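Local structure of autolysin E (Staphylococcus aureus, 4PI8) at residues 68-73 with 100-105; 24-29 with 33-38; 179-184 with 221-226. The protein probably cleaves the glycan strands of peptidoglycan as a glycosidase of the lysozyme clan, binding the NAG-NAM disaccharide in its pocket. The protein carries 1 engineered substitution. All coordinates share one frame; numbering follows the deposited sequence. Where two conformers were deposited one is given.

How the interactions relate
Along the chain the three contacts follow one another in series, none enclosing or crossing another. Interaction 2 comes first and closes the shortest loop, a beta hairpin beside the bound glycan. Interaction 1 then brings helix 98-108 back against helix 67-74, across a loop that includes helix 84-94. Interaction 3 is last, joining helix 179-184 to the segment after helix 200-215, which lies within the loop it closes. Interactions 1 and 2 lie on opposite sides of the chain's centre, their nearest atoms about 12 Å apart. Interaction 3 touches both: Leu179 and Met182 pack on Tyr100, and Arg183 probably donates a hydrogen bond to Gln25, so helix 179-184 ties hairpin and helical body together.

Interaction 1 (68-73 with 100-105); sequences SEVNQL and YLVSHA
Val70 and Val102 form the closer part of this helix-to-helix contact, CG1 of Val70 lying 4.0 Å from CG2 of Val102. The two methyl branches differ in origin. In Val70 the touching CG1 is the branch anti to the backbone N (chi1 179°), whereas in Val102 it is CG2, the branch set beside the backbone N. Both valines are buried, and helix 84-94 fills in around them, with Phe87 packing on Val102 and Leu88 on Val70.

The other side is looser. CG1 of Val102 faces Leu73, whose CB stays 4.5 Å away, and the CA atoms of these two residues are 8.0 Å apart. Leu73 is partly exposed and touches Ser211 of helix 200-215, while Glu69 and Gln72 lie on Phe215 of that helix. One valine thus meets two residues a helical turn apart, without any hydrogen bond between the segments, and the total surface buried between them is a modest 104 Å². Through this apolar contact helices 67-74, 84-94 and 98-108 meet in the mainly helical core of a glycosidase of the lysozyme clan.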
loop_
_atom_site.group_PDB
_atom_site.type_symbol
_atom_site.label_atom_id
_atom_site.label_comp_id
_atom_site.label_asym_id
_atom_site.label_seq_id
_atom_site.Cartn_x
_atom_site.Cartn_y
_atom_site.Cartn_z
ATOM N N SER A 68 -4.392 -11.163 19.202
ATOM C CA SER A 68 -5.843 -11.128 19.399
ATOM C C SER A 68 -6.442 -9.829 18.850
ATOM O O SER A 68 -7.475 -9.872 18.161
ATOM C CB SER A 68 -6.267 -11.366 20.832
ATOM O OG SER A 68 -5.811 -10.342 21.637
ATOM N N GLU A 69 -5.777 -8.699 19.059
ATOM C CA GLU A 69 -6.246 -7.429 18.527
ATOM C C GLU A 69 -6.190 -7.406 17.006
ATOM O O GLU A 69 -7.150 -6.926 16.334
ATOM C CB GLU A 69 -5.468 -6.290 19.075
ATOM C CG GLU A 69 -5.756 -6.060 20.557
ATOM C CD GLU A 69 -4.843 -5.008 21.118
ATOM O OE1 GLU A 69 -3.624 -5.094 21.107
ATOM O OE2 GLU A 69 -5.390 -4.012 21.662
ATOM N N VAL A 70 -5.118 -7.906 16.402
ATOM C CA VAL A 70 -5.031 -7.931 14.936
ATOM C C VAL A 70 -6.113 -8.862 14.376
ATOM O O VAL A 70 -6.765 -8.522 13.375
ATOM C CB VAL A 70 -3.629 -8.339 14.481
ATOM C CG1 VAL A 70 -3.574 -8.387 12.976
ATOM C CG2 VAL A 70 -2.619 -7.337 15.004
ATOM N N ASN A 71 -6.331 -10.000 15.020
ATOM C CA ASN A 71 -7.414 -10.899 14.563
ATOM C C ASN A 71 -8.771 -10.268 14.701
ATOM O O ASN A 71 -9.640 -10.521 13.839
ATOM C CB ASN A 71 -7.331 -12.246 15.212
ATOM C CG ASN A 71 -6.304 -13.134 14.527
ATOM O OD1 ASN A 71 -6.135 -13.075 13.305
ATOM N ND2 ASN A 71 -5.640 -13.977 15.261
ATOM N N GLN A 72 -8.977 -9.405 15.683
ATOM C CA GLN A 72 -10.255 -8.636 15.729
ATOM C C GLN A 72 -10.426 -7.791 14.521
ATOM O O GLN A 72 -11.526 -7.779 13.901
ATOM C CB GLN A 72 -10.235 -7.616 16.845
ATOM C CG GLN A 72 -10.634 -8.108 18.174
ATOM C CD GLN A 72 -10.700 -6.972 19.159
ATOM O OE1 GLN A 72 -11.513 -5.989 19.012
ATOM N NE2 GLN A 72 -9.819 -7.057 20.165
ATOM N N LEU A 73 -9.380 -7.101 14.056
ATOM C CA LEU A 73 -9.465 -6.330 12.818
ATOM C C LEU A 73 -9.767 -7.176 11.642
ATOM O O LEU A 73 -10.359 -6.700 10.722
ATOM C CB LEU A 73 -8.182 -5.519 12.552
ATOM C CG LEU A 73 -7.863 -4.359 13.466
ATOM C CD1 LEU A 73 -6.568 -3.744 13.001
ATOM C CD2 LEU A 73 -8.998 -3.331 13.397
ATOM N N TYR A 100 -1.050 -0.383 9.414
ATOM C CA TYR A 100 -0.860 -0.042 8.031
ATOM C C TYR A 100 -0.915 -1.289 7.189
ATOM O O TYR A 100 -1.622 -1.323 6.167
ATOM C CB TYR A 100 0.489 0.693 7.852
ATOM C CG TYR A 100 1.024 0.500 6.464
ATOM C CD1 TYR A 100 0.369 1.000 5.357
ATOM C CD2 TYR A 100 2.131 -0.318 6.249
ATOM C CE1 TYR A 100 0.796 0.702 4.092
ATOM C CE2 TYR A 100 2.595 -0.604 4.984
ATOM C CZ TYR A 100 1.879 -0.152 3.913
ATOM O OH TYR A 100 2.296 -0.515 2.642
ATOM N N LEU A 101 -0.207 -2.352 7.577
ATOM C CA LEU A 101 -0.106 -3.531 6.743
ATOM C C LEU A 101 -1.484 -4.173 6.531
ATOM O O LEU A 101 -1.857 -4.533 5.388
ATOM C CB LEU A 101 0.857 -4.547 7.340
ATOM C CG LEU A 101 1.439 -5.586 6.428
ATOM C CD1 LEU A 101 2.243 -5.000 5.277
ATOM C CD2 LEU A 101 2.269 -6.523 7.288
ATOM N N VAL A 102 -2.250 -4.309 7.595
ATOM C CA VAL A 102 -3.594 -4.843 7.527
ATOM C C VAL A 102 -4.419 -3.960 6.642
ATOM O O VAL A 102 -5.199 -4.436 5.798
ATOM C CB VAL A 102 -4.217 -4.976 8.935
ATOM C CG1 VAL A 102 -5.724 -5.161 8.834
ATOM C CG2 VAL A 102 -3.526 -6.149 9.698
ATOM N N SER A 103 -4.391 -2.623 6.895
ATOM C CA SER A 103 -5.216 -1.705 6.130
ATOM C C SER A 103 -4.922 -1.744 4.653
ATOM O O SER A 103 -5.836 -1.725 3.808
ATOM C CB SER A 103 -5.116 -0.261 6.696
ATOM O OG SER A 103 -5.474 -0.216 8.081
ATOM N N HIS A 104 -3.659 -1.770 4.281
ATOM C CA HIS A 104 -3.238 -1.896 2.900
ATOM C C HIS A 104 -3.801 -3.181 2.320
ATOM O O HIS A 104 -4.391 -3.158 1.217
ATOM C CB HIS A 104 -1.727 -1.786 2.834
ATOM C CG HIS A 104 -1.163 -1.728 1.451
ATOM N ND1 HIS A 104 0.149 -1.436 1.217
ATOM C CD2 HIS A 104 -1.739 -1.967 0.242
ATOM C CE1 HIS A 104 0.367 -1.457 -0.075
ATOM N NE2 HIS A 104 -0.754 -1.777 -0.691
ATOM N N ALA A 105 -3.609 -4.310 2.989
ATOM C CA ALA A 105 -4.119 -5.591 2.461
ATOM C C ALA A 105 -5.588 -5.522 2.289
ATOM O O ALA A 105 -6.094 -6.097 1.263
ATOM C CB ALA A 105 -3.731 -6.727 3.386
#

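Interaction 2 (24-29 with 33-38); sequences VQTKEE and FVEANN
A two-stranded antiparallel beta hairpin, with strands 26-29 and 32-35, forms this surface contact next to the glycan pocket, to which Val24 belongs. Lys27 and Val34 are its hydrogen-bonded pair: Lys27 N donates to Val34 O at 2.9 Å and Val34 N returns the bond to Lys27 O at 2.8 Å. Thr26 with Glu35 and Glu28 with Phe33 are the flanking non-hydrogen-bonded pairs. Just past the strands one more backbone bond follows, from Ala36 N to Gln25 O, 2.8 Å long and nearly straight.

On the face carrying Glu28 and Phe33, CG of Glu28 lies above one face of the ring, toward its rim. The carboxylate is stacked on the ring with the planes 24° apart, and OE2 of Glu28 comes 3.6 Å from CE2 of Phe33. OE1 of Glu28 forms a salt bridge with Lys203, which would help hold the carboxylate over the ring. On the other face Val34 CG2 sits between its backbone N and carbonyl carbon (chi1 of CG1 -60°), which brings it to 3.5 Å from Glu29 OE1.

Thr26 joins the hairpin to the loop beyond, as OG1 bonds to Ser196 OG and its backbone is hydrogen-bonded to Ser196 and Ile198; Ser196 is itself in the glycan pocket. Val24 touches the bound N-acetyl-beta-muramic acid, while OE1 of Gln25 accepts from Arg183 and its NE2 bonds to Gln18.

Glu35 secures the start of the first segment. Its chain is bent at chi2 (71°), folding the carboxylate back so that OE2 accepts from Gln25 N at 3.0 Å, the donor lying above the carboxylate plane.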
loop_
_atom_site.group_PDB
_atom_site.type_symbol
_atom_site.label_atom_id
_atom_site.label_comp_id
_atom_site.label_asym_id
_atom_site.label_seq_id
_atom_site.Cartn_x
_atom_site.Cartn_y
_atom_site.Cartn_z
ATOM N N VAL A 24 0.256 6.924 -15.742
ATOM C CA VAL A 24 -1.110 6.440 -15.425
ATOM C C VAL A 24 -1.546 6.965 -14.062
ATOM O O VAL A 24 -0.871 6.700 -13.065
ATOM C CB VAL A 24 -1.176 4.921 -15.480
ATOM C CG1 VAL A 24 -2.582 4.435 -15.085
ATOM C CG2 VAL A 24 -0.782 4.425 -16.883
ATOM N N GLN A 25 -2.620 7.734 -14.042
ATOM C CA GLN A 25 -3.178 8.306 -12.822
ATOM C C GLN A 25 -4.671 8.064 -12.952
ATOM O O GLN A 25 -5.255 8.517 -13.923
ATOM C CB GLN A 25 -2.945 9.796 -12.681
ATOM C CG GLN A 25 -1.455 10.203 -12.892
ATOM C CD GLN A 25 -0.612 10.209 -11.647
ATOM O OE1 GLN A 25 -0.924 9.557 -10.653
ATOM N NE2 GLN A 25 0.505 10.903 -11.677
ATOM N N THR A 26 -5.268 7.320 -12.011
ATOM C CA THR A 26 -6.655 6.862 -12.165
ATOM C C THR A 26 -7.522 7.307 -10.992
ATOM O O THR A 26 -7.049 7.721 -9.916
ATOM C CB THR A 26 -6.707 5.358 -12.284
ATOM O OG1 THR A 26 -6.154 4.755 -11.108
ATOM C CG2 THR A 26 -5.942 4.845 -13.492
ATOM N N LYS A 27 -8.841 7.236 -11.228
ATOM C CA LYS A 27 -9.847 7.623 -10.233
ATOM C C LYS A 27 -11.061 6.706 -10.403
ATOM O O LYS A 27 -11.330 6.279 -11.511
ATOM C CB LYS A 27 -10.225 9.085 -10.480
ATOM C CG LYS A 27 -11.480 9.635 -9.866
ATOM C CD LYS A 27 -12.076 10.710 -10.780
ATOM C CE LYS A 27 -13.538 10.976 -10.437
ATOM N NZ LYS A 27 -13.739 11.162 -8.969
ATOM N N GLU A 28 -11.724 6.371 -9.297
ATOM C CA GLU A 28 -12.961 5.557 -9.348
ATOM C C GLU A 28 -14.156 6.447 -9.633
ATOM O O GLU A 28 -14.380 7.445 -8.921
ATOM C CB GLU A 28 -13.134 4.804 -8.016
ATOM C CG GLU A 28 -13.849 3.455 -8.129
ATOM C CD GLU A 28 -13.444 2.506 -7.003
ATOM O OE1 GLU A 28 -13.080 3.007 -5.907
ATOM O OE2 GLU A 28 -13.465 1.272 -7.212
ATOM N N GLU A 29 -14.876 6.107 -10.701
ATOM C CA GLU A 29 -16.020 6.859 -11.181
ATOM C C GLU A 29 -17.077 5.911 -11.837
ATOM O O GLU A 29 -16.718 5.007 -12.600
ATOM C CB GLU A 29 -15.537 7.897 -12.180
ATOM C CG GLU A 29 -16.542 9.003 -12.453
ATOM C CD GLU A 29 -15.931 10.186 -13.177
ATOM O OE1 GLU A 29 -14.684 10.239 -13.323
ATOM O OE2 GLU A 29 -16.709 11.069 -13.591
ATOM N N PHE A 33 -12.597 2.204 -12.563
ATOM C CA PHE A 33 -11.468 3.127 -12.690
ATOM C C PHE A 33 -11.350 3.770 -14.056
ATOM O O PHE A 33 -11.519 3.079 -15.050
ATOM C CB PHE A 33 -10.153 2.437 -12.286
ATOM C CG PHE A 33 -9.993 2.327 -10.790
ATOM C CD1 PHE A 33 -9.583 3.438 -10.035
ATOM C CD2 PHE A 33 -10.346 1.152 -10.125
ATOM C CE1 PHE A 33 -9.467 3.351 -8.661
ATOM C CE2 PHE A 33 -10.247 1.070 -8.742
ATOM C CZ PHE A 33 -9.813 2.178 -8.009
ATOM N N VAL A 34 -11.176 5.087 -14.083
ATOM C CA VAL A 34 -10.944 5.848 -15.317
ATOM C C VAL A 34 -9.698 6.725 -15.155
ATOM O O VAL A 34 -9.238 6.918 -14.038
ATOM C CB VAL A 34 -12.150 6.751 -15.637
ATOM C CG1 VAL A 34 -13.429 5.917 -15.839
ATOM C CG2 VAL A 34 -12.408 7.838 -14.581
ATOM N N GLU A 35 -9.150 7.270 -16.241
ATOM C CA GLU A 35 -8.009 8.179 -16.120
ATOM C C GLU A 35 -8.430 9.456 -15.452
ATOM O O GLU A 35 -9.508 10.025 -15.714
ATOM C CB GLU A 35 -7.357 8.455 -17.496
ATOM C CG GLU A 35 -5.984 9.117 -17.432
ATOM C CD GLU A 35 -4.806 8.221 -16.925
ATOM O OE1 GLU A 35 -4.933 6.993 -16.832
ATOM O OE2 GLU A 35 -3.705 8.783 -16.664
ATOM N N ALA A 36 -7.618 9.935 -14.507
ATOM C CA ALA A 36 -7.847 11.183 -13.836
ATOM C C ALA A 36 -7.364 12.316 -14.745
ATOM O O ALA A 36 -6.348 12.171 -15.432
ATOM C CB ALA A 36 -7.076 11.216 -12.533
ATOM N N ASN A 37 -8.039 13.450 -14.680
ATOM C CA ASN A 37 -7.558 14.568 -15.454
ATOM C C ASN A 37 -6.513 15.363 -14.713
ATOM O O ASN A 37 -6.239 15.136 -13.532
ATOM C CB ASN A 37 -8.734 15.418 -15.946
ATOM C CG ASN A 37 -9.453 16.105 -14.856
ATOM O OD1 ASN A 37 -8.868 16.648 -13.921
ATOM N ND2 ASN A 37 -10.803 16.140 -14.984
ATOM N N ASN A 38 -5.898 16.307 -15.404
ATOM C CA ASN A 38 -4.874 17.128 -14.796
ATOM C C ASN A 38 -5.273 17.838 -13.518
ATOM O O ASN A 38 -4.503 17.880 -12.583
ATOM C CB ASN A 38 -4.308 18.143 -15.822
ATOM C CG ASN A 38 -3.292 17.515 -16.767
ATOM O OD1 ASN A 38 -2.767 18.222 -17.653
ATOM N ND2 ASN A 38 -3.014 16.228 -16.631
#

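Interaction 3 (179-184 with 221-226); sequences LYQMRW and DIRQTY
Tyr180 meets Tyr226 near the start of helix 179-184, with CD2 of Tyr180 over the centre of one face of the Tyr226 ring. The pair is oblique: the planes are inclined by 46° and the ring centroids are 5.1 Å apart, with CD2 of Tyr180 and CD1 of Tyr226 separated by 4.2 Å. The hydroxyl of Tyr180 is hydrogen-bonded to Met45 O and to Tyr227 OH, which ties it to the end of helix 38-45 and to the C-terminal residues.

Next in sequence, Gln181 crosses Tyr226 at about a right angle. Its chain is extended beyond CG, carrying the amide to the rim of the tyrosine, its plane turned 75° from the ring: CG of Gln181 approaches Tyr226 CE1 to 3.8 Å, and NE2 lies in the plane of that ring at its edge. OE1 of Gln181 is held by Leu177 N, which fixes the turn of the amide. NE2 of Gln181 also comes 3.5 Å from NH1 of Arg223, two donors that make no hydrogen bond.

With CG anti to the backbone N (chi1 174°) and the chain extended to NE, Arg223 reaches Thr225 O and grips it side-on, through NE at 2.8 Å and NH2 at 2.9 Å. NH2 forms a salt bridge with Asp6 as well. Tyr226 OH bonds to Asn178, with a weak bond to Arg223 O.

Further along, Trp184 covers a face of Tyr180, and Arg183 lies over the indole, offset toward its rim. This is packing of a C-terminal tail across a short helix of the lysozyme-clan domain.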
loop_
_atom_site.group_PDB
_atom_site.type_symbol
_atom_site.label_atom_id
_atom_site.label_comp_id
_atom_site.label_asym_id
_atom_site.label_seq_id
_atom_site.Cartn_x
_atom_site.Cartn_y
_atom_site.Cartn_z
ATOM N N LEU A 179 2.429 7.125 3.581
ATOM C CA LEU A 179 1.624 6.857 2.423
ATOM C C LEU A 179 1.767 7.874 1.298
ATOM O O LEU A 179 1.776 7.579 0.121
ATOM C CB LEU A 179 0.126 6.695 2.792
ATOM C CG LEU A 179 -0.205 5.476 3.681
ATOM C CD1 LEU A 179 -1.590 5.660 4.251
ATOM C CD2 LEU A 179 -0.067 4.156 2.987
ATOM N N TYR A 180 1.790 9.144 1.719
ATOM C CA TYR A 180 1.977 10.240 0.747
ATOM C C TYR A 180 3.244 10.033 -0.106
ATOM O O TYR A 180 3.208 10.187 -1.303
ATOM C CB TYR A 180 2.040 11.602 1.458
ATOM C CG TYR A 180 2.027 12.738 0.462
ATOM C CD1 TYR A 180 0.854 13.206 -0.083
ATOM C CD2 TYR A 180 3.192 13.323 0.025
ATOM C CE1 TYR A 180 0.838 14.196 -1.044
ATOM C CE2 TYR A 180 3.167 14.312 -0.957
ATOM C CZ TYR A 180 2.002 14.746 -1.463
ATOM O OH TYR A 180 1.997 15.729 -2.477
ATOM N N GLN A 181 4.333 9.716 0.578
ATOM C CA GLN A 181 5.599 9.493 -0.131
ATOM C C GLN A 181 5.555 8.265 -1.002
ATOM O O GLN A 181 6.133 8.237 -2.096
ATOM C CB GLN A 181 6.795 9.418 0.788
ATOM C CG GLN A 181 7.078 10.704 1.551
ATOM C CD GLN A 181 8.103 10.491 2.619
ATOM O OE1 GLN A 181 8.060 9.530 3.388
ATOM N NE2 GLN A 181 9.103 11.386 2.672
ATOM N N MET A 182 4.908 7.194 -0.531
ATOM C CA MET A 182 4.770 5.975 -1.341
ATOM C C MET A 182 3.989 6.287 -2.607
ATOM O O MET A 182 4.278 5.703 -3.679
ATOM C CB MET A 182 4.075 4.877 -0.526
ATOM C CG MET A 182 4.942 4.322 0.582
ATOM S SD MET A 182 4.097 3.115 1.626
ATOM C CE MET A 182 4.053 1.705 0.515
ATOM N N ARG A 183 2.967 7.141 -2.506
ATOM C CA ARG A 183 2.104 7.421 -3.620
ATOM C C ARG A 183 2.663 8.467 -4.608
ATOM O O ARG A 183 2.441 8.357 -5.808
ATOM C CB ARG A 183 0.720 7.855 -3.130
ATOM C CG ARG A 183 -0.257 8.230 -4.212
ATOM C CD ARG A 183 -0.534 7.108 -5.219
ATOM N NE ARG A 183 -1.445 7.525 -6.290
ATOM C CZ ARG A 183 -1.076 8.180 -7.383
ATOM N NH1 ARG A 183 0.172 8.603 -7.532
ATOM N NH2 ARG A 183 -1.987 8.450 -8.313
ATOM N N TRP A 184 3.285 9.520 -4.076
ATOM C CA TRP A 184 3.614 10.683 -4.873
ATOM C C TRP A 184 5.131 10.961 -4.919
ATOM O O TRP A 184 5.538 11.905 -5.595
ATOM C CB TRP A 184 2.870 11.924 -4.348
ATOM C CG TRP A 184 1.379 11.826 -4.368
ATOM C CD1 TRP A 184 0.568 11.697 -3.293
ATOM C CD2 TRP A 184 0.530 11.877 -5.516
ATOM N NE1 TRP A 184 -0.709 11.600 -3.727
ATOM C CE2 TRP A 184 -0.784 11.718 -5.074
ATOM C CE3 TRP A 184 0.754 12.020 -6.903
ATOM C CZ2 TRP A 184 -1.867 11.718 -5.940
ATOM C CZ3 TRP A 184 -0.327 12.042 -7.745
ATOM C CH2 TRP A 184 -1.632 11.871 -7.242
ATOM N N ASP A 221 5.402 9.897 14.144
ATOM C CA ASP A 221 5.776 11.186 13.644
ATOM C C ASP A 221 5.044 11.551 12.374
ATOM O O ASP A 221 4.909 10.724 11.441
ATOM C CB ASP A 221 7.304 11.223 13.376
ATOM C CG ASP A 221 8.136 11.062 14.667
ATOM O OD1 ASP A 221 7.763 11.686 15.704
ATOM O OD2 ASP A 221 9.140 10.302 14.646
ATOM N N ILE A 222 4.582 12.773 12.297
ATOM C CA ILE A 222 3.915 13.311 11.160
ATOM C C ILE A 222 4.850 14.286 10.462
ATOM O O ILE A 222 5.447 15.186 11.082
ATOM C CB ILE A 222 2.675 14.134 11.550
ATOM C CG1 ILE A 222 1.715 13.311 12.450
ATOM C CG2 ILE A 222 2.020 14.733 10.319
ATOM C CD1 ILE A 222 1.229 12.007 11.863
ATOM N N ARG A 223 5.023 14.090 9.178
ATOM C CA ARG A 223 5.910 14.963 8.392
ATOM C C ARG A 223 5.088 15.933 7.617
ATOM O O ARG A 223 4.188 15.580 6.854
ATOM C CB ARG A 223 6.766 14.152 7.460
ATOM C CG ARG A 223 7.570 15.063 6.545
ATOM C CD ARG A 223 8.610 14.283 5.772
ATOM N NE ARG A 223 9.215 15.162 4.797
ATOM C CZ ARG A 223 10.338 14.922 4.128
ATOM N NH1 ARG A 223 11.053 13.818 4.315
ATOM N NH2 ARG A 223 10.744 15.851 3.285
ATOM N N GLN A 224 5.425 17.218 7.753
ATOM C CA GLN A 224 4.698 18.294 7.114
ATOM C C GLN A 224 5.124 18.722 5.707
ATOM O O GLN A 224 4.287 19.111 4.907
ATOM C CB GLN A 224 4.842 19.579 7.995
ATOM C CG GLN A 224 4.493 19.417 9.462
ATOM C CD GLN A 224 3.024 19.106 9.686
ATOM O OE1 GLN A 224 2.131 19.719 9.081
ATOM N NE2 GLN A 224 2.763 18.154 10.569
ATOM N N THR A 225 6.415 18.718 5.466
ATOM C CA THR A 225 6.995 19.449 4.356
ATOM C C THR A 225 7.662 18.493 3.372
ATOM O O THR A 225 8.525 17.716 3.741
ATOM C CB THR A 225 7.993 20.488 4.895
ATOM O OG1 THR A 225 7.277 21.443 5.725
ATOM C CG2 THR A 225 8.666 21.242 3.785
ATOM N N TYR A 226 7.271 18.660 2.133
ATOM C CA TYR A 226 7.756 17.817 1.010
ATOM C C TYR A 226 8.301 18.569 -0.158
ATOM O O TYR A 226 9.020 17.967 -0.962
ATOM C CB TYR A 226 6.607 16.915 0.546
ATOM C CG TYR A 226 6.086 16.057 1.660
ATOM C CD1 TYR A 226 6.637 14.827 1.948
ATOM C CD2 TYR A 226 5.075 16.528 2.466
ATOM C CE1 TYR A 226 6.167 14.065 2.995
ATOM C CE2 TYR A 226 4.597 15.772 3.513
ATOM C CZ TYR A 226 5.159 14.554 3.773
ATOM O OH TYR A 226 4.706 13.807 4.852
#